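Local coordinates for NADP-dependent alcohol dehydrogenase (PDB 2OUI), which probably catalyses the NADP-dependent, reversible interconversion of alcohols with aldehydes or ketones, as a zinc-dependent tetrameric alcohol dehydrogenase, at residues T38-T43 / L57-V62; P84-D89 / G108-S113. The protein carries 1 engineered substitution. One frame throughout, in Å; residues are numbered along the deposited sequence.

Both contacts lie in the GroES-like part of the chain, their centres about 12 Å apart, and follow one another in sequence, all of contact 1 preceding contact 2. Contact 1 sets the start of helix 38-46 against the turn that leads into strand 61-68. That strand pairs antiparallel with strand 80-83, which runs out into 84-89, the first half of contact 2; its other half, 108-113, belongs to the loop before strand 124-126. The two meet at Ser113, whose OG is probably hydrogen-bonded to both His59 ND1 and Asp40 OD1. The contact 2 loops thus probably add to the second shell of the zinc site that contact 1 helps to build.

Contact 1: residues T38-T43 / L57-V62; sequences TSDTHT and LGHEAV. With ZN (zinc ion), chain E; CAC (cacodylate ion), chain H; EDO (1,2-ethanediol), chain I; NO3 (nitrate ion), chain F.
Asp40 and His59 point at each other tip to tip: CG of Asp40 lies anti to its own carbonyl carbon (chi1 -82°), while CG of His59 sits between backbone N and carbonyl carbon (chi1 49°). Carboxylate and imidazole stand almost perpendicular, and Asp40 OD1 comes 3.6 Å from CE1 of His59, at the ring edge. The link between the two is Ser113, whose hydroxyl is probably hydrogen-bonded to both Asp40 OD1 and His59 ND1. The other oxygen, Asp40 OD2, accepts the backbone N-H of Gly58 at 2.9 Å and lies 3.7 Å from Leu57 CB, so the carboxylate is held at both oxygens. Gly58 adopts a positive phi, which suits glycine.

His59 NE2 binds the zinc at 2.1 Å, alongside Cys37, Asp150 and O2 of a cacodylate probably from the crystallisation liquor. CB of Ser39 also lies at the edge of the imidazole, 4.1 Å from CE1 of His59. Ser39 OG lies unusually close to that cacodylate oxygen, a contact too short to be trusted in detail. The chemistry implies a zinc ligand oriented by a second shell, with Ser39 placed like the serine or threonine that hydrogen-bonds the substrate alcohol in related alcohol dehydrogenases.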
loop_
_atom_site.group_PDB
_atom_site.type_symbol
_atom_site.label_atom_id
_atom_site.label_comp_id
_atom_site.label_asym_id
_atom_site.label_seq_id
_atom_site.Cartn_x
_atom_site.Cartn_y
_atom_site.Cartn_z
ATOM N N THR A 38 -16.520 6.346 26.781
ATOM C CA THR A 38 -17.777 5.722 26.377
ATOM C C THR A 38 -17.641 4.202 26.300
ATOM O O THR A 38 -18.572 3.479 26.634
ATOM C CB THR A 38 -18.198 6.280 24.992
ATOM O OG1 THR A 38 -18.239 7.716 25.069
ATOM C CG2 THR A 38 -19.579 5.795 24.607
ATOM N N SER A 39 -16.478 3.711 25.884
ATOM C CA SER A 39 -16.293 2.259 25.755
ATOM C C SER A 39 -16.613 1.558 27.059
ATOM O O SER A 39 -17.236 0.493 27.073
ATOM C CB SER A 39 -14.881 1.903 25.318
ATOM O OG SER A 39 -14.607 2.467 24.052
ATOM N N ASP A 40 -16.179 2.141 28.175
ATOM C CA ASP A 40 -16.434 1.502 29.461
ATOM C C ASP A 40 -17.909 1.480 29.837
ATOM O O ASP A 40 -18.347 0.592 30.580
ATOM C CB ASP A 40 -15.602 2.160 30.566
ATOM C CG ASP A 40 -14.154 1.630 30.608
ATOM O OD1 ASP A 40 -13.803 0.680 29.854
ATOM O OD2 ASP A 40 -13.374 2.145 31.434
ATOM N N THR A 41 -18.681 2.441 29.322
ATOM C CA THR A 41 -20.132 2.379 29.498
ATOM C C THR A 41 -20.750 1.203 28.700
ATOM O O THR A 41 -21.656 0.533 29.210
ATOM C CB THR A 41 -20.854 3.736 29.164
ATOM O OG1 THR A 41 -20.856 3.953 27.749
ATOM C CG2 THR A 41 -20.161 4.909 29.846
ATOM N N HIS A 42 -20.257 0.940 27.481
ATOM C CA HIS A 42 -20.718 -0.243 26.705
ATOM C C HIS A 42 -20.354 -1.519 27.470
ATOM O O HIS A 42 -21.178 -2.415 27.648
ATOM C CB HIS A 42 -20.088 -0.343 25.302
ATOM C CG HIS A 42 -20.268 0.869 24.432
ATOM N ND1 HIS A 42 -21.331 1.738 24.557
ATOM C CD2 HIS A 42 -19.536 1.319 23.378
ATOM C CE1 HIS A 42 -21.235 2.686 23.636
ATOM N NE2 HIS A 42 -20.147 2.459 22.916
ATOM N N THR A 43 -19.111 -1.584 27.939
ATOM C CA THR A 43 -18.627 -2.767 28.657
ATOM C C THR A 43 -19.453 -3.050 29.908
ATOM O O THR A 43 -19.891 -4.190 30.120
ATOM C CB THR A 43 -17.118 -2.608 28.966
ATOM O OG1 THR A 43 -16.415 -2.477 27.727
ATOM C CG2 THR A 43 -16.572 -3.789 29.783
ATOM N N LEU A 57 -11.494 -0.328 36.050
ATOM C CA LEU A 57 -11.908 0.318 34.806
ATOM C C LEU A 57 -10.896 1.358 34.357
ATOM O O LEU A 57 -9.923 1.611 35.059
ATOM C CB LEU A 57 -13.299 0.938 34.967
ATOM C CG LEU A 57 -14.407 -0.101 35.151
ATOM C CD1 LEU A 57 -15.648 0.572 35.651
ATOM C CD2 LEU A 57 -14.666 -0.827 33.824
ATOM N N GLY A 58 -11.129 1.931 33.177
ATOM C CA GLY A 58 -10.283 2.997 32.648
ATOM C C GLY A 58 -9.074 2.578 31.835
ATOM O O GLY A 58 -8.393 1.582 32.141
ATOM N N HIS A 59 -8.785 3.350 30.792
ATOM C CA HIS A 59 -7.664 3.061 29.916
ATOM C C HIS A 59 -7.051 4.328 29.304
ATOM O O HIS A 59 -6.429 4.280 28.236
ATOM C CB HIS A 59 -8.053 2.052 28.819
ATOM C CG HIS A 59 -9.331 2.382 28.096
ATOM N ND1 HIS A 59 -10.529 1.764 28.386
ATOM C CD2 HIS A 59 -9.592 3.248 27.084
ATOM C CE1 HIS A 59 -11.478 2.252 27.601
ATOM N NE2 HIS A 59 -10.935 3.154 26.802
ATOM N N GLU A 60 -7.204 5.457 29.999
ATOM C CA GLU A 60 -6.650 6.717 29.548
ATOM C C GLU A 60 -5.967 7.371 30.748
ATOM O O GLU A 60 -6.639 7.776 31.685
ATOM C CB GLU A 60 -7.782 7.617 29.054
ATOM C CG GLU A 60 -8.407 7.108 27.756
ATOM C CD GLU A 60 -9.741 7.760 27.453
ATOM O OE1 GLU A 60 -9.740 8.765 26.703
ATOM O OE2 GLU A 60 -10.774 7.294 28.002
ATOM N N ALA A 61 -4.636 7.443 30.697
ATOM C CA ALA A 61 -3.839 7.960 31.834
ATOM C C ALA A 61 -2.567 8.630 31.360
ATOM O O ALA A 61 -1.958 8.200 30.384
ATOM C CB ALA A 61 -3.452 6.823 32.774
ATOM N N VAL A 62 -2.172 9.667 32.092
ATOM C CA VAL A 62 -0.785 10.163 32.147
ATOM C C VAL A 62 -0.381 9.789 33.572
ATOM O O VAL A 62 -1.175 9.951 34.497
ATOM C CB VAL A 62 -0.724 11.686 31.953
ATOM C CG1 VAL A 62 0.632 12.268 32.389
ATOM C CG2 VAL A 62 -1.030 12.028 30.484
HETATM ZN ZN ZN E . -11.719 4.224 25.214
HETATM AS AS CAC H . -11.206 2.164 22.800
HETATM O O1 CAC H . -11.030 3.393 21.592
HETATM O O2 CAC H . -12.246 2.726 24.111
HETATM C C1 CAC H . -12.170 0.607 22.123
HETATM C C2 CAC H . -9.472 1.667 23.569
HETATM C C1 EDO I . -14.081 4.278 20.861
HETATM O O1 EDO I . -15.047 3.771 19.929
HETATM C C2 EDO I . -14.789 5.002 22.004
HETATM O O2 EDO I . -16.022 4.375 22.408
HETATM N N NO3 F . -16.887 8.801 21.781
HETATM O O1 NO3 F . -16.633 8.665 23.156
HETATM O O2 NO3 F . -16.165 9.705 21.033
HETATM O O3 NO3 F . -17.872 8.032 21.149
#

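Contact 2: residues P84-D89 / G108-S113; sequences PAITPD and GGWKFS
Asp89 and Lys111 form the salt bridge that closes one end of this contact: NZ of Lys111 meets OD2 of Asp89 at 2.7 Å, on the syn side of the carboxylate and 22° out of its plane. The lysine chain runs extended until a final bend (chi4 -67°) brings NZ between Asp89 OD2 and the carbonyl O of Gly108, to which it also donates at 2.9 Å. The ammonium thus ties Asp89 to the 108-113 loop, and Asp89 OD2 takes a further hydrogen bond from Ser103. Next along the loops, Thr87 N donates to Gly109 O at 2.9 Å; the same oxygen receives a CA-H...O contact from Ile86. A water binds both loops, donating to Ala85 O, accepting from Lys111 N, and hydrogen-bonded to Thr87 OG1, which also pairs with Asn127.

Beyond these bonds the packing is mostly apolar. CD1 of Ile86 rests 3.7 Å from CB of Trp110, the two side chains crossing at a slant, and CG2 of Ile86 lies against the Gly109 peptide, near its O. CG2 of Thr87 touches CE2 of Phe112 at 3.8 Å, the side chains crossing at about a right angle, while Pro84 O sits at the edge of the phenyl ring. Trp110 meets the His59 ring edge-to-face and packs on Met285 of a second subunit. Two irregular loops joined beside the metal, with the side chain of Ile86 about 4 Å from the bound cacodylate, probably form part of the wall of the zinc pocket, as in medium-chain alcohol dehydrogenases.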
loop_
_atom_site.group_PDB
_atom_site.type_symbol
_atom_site.label_atom_id
_atom_site.label_comp_id
_atom_site.label_asym_id
_atom_site.label_seq_id
_atom_site.Cartn_x
_atom_site.Cartn_y
_atom_site.Cartn_z
ATOM N N PRO A 84 -0.505 4.642 26.707
ATOM C CA PRO A 84 -1.469 4.395 25.617
ATOM C C PRO A 84 -2.557 3.433 26.098
ATOM O O PRO A 84 -2.278 2.590 26.945
ATOM C CB PRO A 84 -0.615 3.750 24.514
ATOM C CG PRO A 84 0.543 3.066 25.279
ATOM C CD PRO A 84 0.779 3.941 26.515
ATOM N N ALA A 85 -3.793 3.561 25.592
ATOM C CA ALA A 85 -4.855 2.622 25.983
ATOM C C ALA A 85 -4.467 1.200 25.569
ATOM O O ALA A 85 -4.831 0.233 26.238
ATOM C CB ALA A 85 -6.206 2.996 25.334
ATOM N N ILE A 86 -3.744 1.102 24.441
ATOM C CA ILE A 86 -3.328 -0.182 23.854
ATOM C C ILE A 86 -1.857 -0.377 24.155
ATOM O O ILE A 86 -1.016 0.486 23.844
ATOM C CB ILE A 86 -3.626 -0.277 22.317
ATOM C CG1 ILE A 86 -5.104 -0.693 22.059
ATOM C CG2 ILE A 86 -2.740 -1.325 21.631
ATOM C CD1 ILE A 86 -6.175 0.147 22.770
ATOM N N THR A 87 -1.565 -1.485 24.825
ATOM C CA THR A 87 -0.205 -1.797 25.289
ATOM C C THR A 87 0.122 -3.209 24.775
ATOM O O THR A 87 -0.035 -4.202 25.496
ATOM C CB THR A 87 -0.099 -1.777 26.852
ATOM O OG1 THR A 87 -1.111 -2.630 27.390
ATOM C CG2 THR A 87 -0.270 -0.372 27.425
ATOM N N PRO A 88 0.569 -3.316 23.514
ATOM C CA PRO A 88 0.754 -4.634 22.893
ATOM C C PRO A 88 1.838 -5.532 23.520
ATOM O O PRO A 88 2.739 -5.063 24.245
ATOM C CB PRO A 88 1.176 -4.284 21.441
ATOM C CG PRO A 88 0.655 -2.889 21.222
ATOM C CD PRO A 88 0.887 -2.223 22.585
ATOM N N ASP A 89 1.728 -6.821 23.238
ATOM C CA ASP A 89 2.812 -7.785 23.481
ATOM C C ASP A 89 3.529 -7.819 22.137
ATOM O O ASP A 89 3.047 -8.453 21.180
ATOM C CB ASP A 89 2.229 -9.164 23.781
ATOM C CG ASP A 89 1.096 -9.123 24.840
ATOM O OD1 ASP A 89 1.386 -8.930 26.044
ATOM O OD2 ASP A 89 -0.088 -9.299 24.455
ATOM N N GLY A 108 -6.499 -8.084 21.648
ATOM C CA GLY A 108 -5.593 -8.543 22.710
ATOM C C GLY A 108 -4.630 -7.469 23.173
ATOM O O GLY A 108 -4.116 -7.543 24.281
ATOM N N GLY A 109 -4.338 -6.503 22.312
ATOM C CA GLY A 109 -3.479 -5.381 22.690
ATOM C C GLY A 109 -4.205 -4.337 23.535
ATOM O O GLY A 109 -3.570 -3.499 24.186
ATOM N N TRP A 110 -5.539 -4.365 23.506
ATOM C CA TRP A 110 -6.330 -3.526 24.395
ATOM C C TRP A 110 -6.566 -4.321 25.687
ATOM O O TRP A 110 -7.476 -5.165 25.770
ATOM C CB TRP A 110 -7.650 -3.105 23.729
ATOM C CG TRP A 110 -8.609 -2.394 24.670
ATOM C CD1 TRP A 110 -8.287 -1.628 25.774
ATOM C CD2 TRP A 110 -10.036 -2.358 24.559
ATOM N NE1 TRP A 110 -9.443 -1.145 26.365
ATOM C CE2 TRP A 110 -10.526 -1.597 25.653
ATOM C CE3 TRP A 110 -10.953 -2.937 23.668
ATOM C CZ2 TRP A 110 -11.891 -1.371 25.855
ATOM C CZ3 TRP A 110 -12.301 -2.731 23.874
ATOM C CH2 TRP A 110 -12.763 -1.942 24.962
ATOM N N LYS A 111 -5.718 -4.063 26.682
ATOM C CA LYS A 111 -5.745 -4.844 27.915
ATOM C C LYS A 111 -6.563 -4.134 28.994
ATOM O O LYS A 111 -7.548 -4.709 29.537
ATOM C CB LYS A 111 -4.304 -5.137 28.392
ATOM C CG LYS A 111 -3.497 -5.872 27.310
ATOM C CD LYS A 111 -2.151 -6.400 27.826
ATOM C CE LYS A 111 -1.349 -7.012 26.619
ATOM N NZ LYS A 111 -1.992 -8.243 26.071
ATOM N N PHE A 112 -6.136 -2.908 29.315
ATOM C CA PHE A 112 -6.767 -2.073 30.346
ATOM C C PHE A 112 -8.287 -1.967 30.132
ATOM O O PHE A 112 -8.724 -1.446 29.113
ATOM C CB PHE A 112 -6.238 -0.643 30.282
ATOM C CG PHE A 112 -4.782 -0.472 30.676
ATOM C CD1 PHE A 112 -4.277 -1.020 31.851
ATOM C CD2 PHE A 112 -3.960 0.351 29.916
ATOM C CE1 PHE A 112 -2.922 -0.808 32.240
ATOM C CE2 PHE A 112 -2.620 0.574 30.293
ATOM C CZ PHE A 112 -2.107 -0.015 31.447
ATOM N N SER A 113 -9.069 -2.400 31.122
ATOM C CA SER A 113 -10.551 -2.353 31.106
ATOM C C SER A 113 -11.179 -3.153 29.965
ATOM O O SER A 113 -12.374 -3.031 29.713
ATOM C CB SER A 113 -11.143 -0.917 31.200
ATOM O OG SER A 113 -11.293 -0.285 29.931
HETATM O O HOH W 1 -3.867 -1.953 27.434
#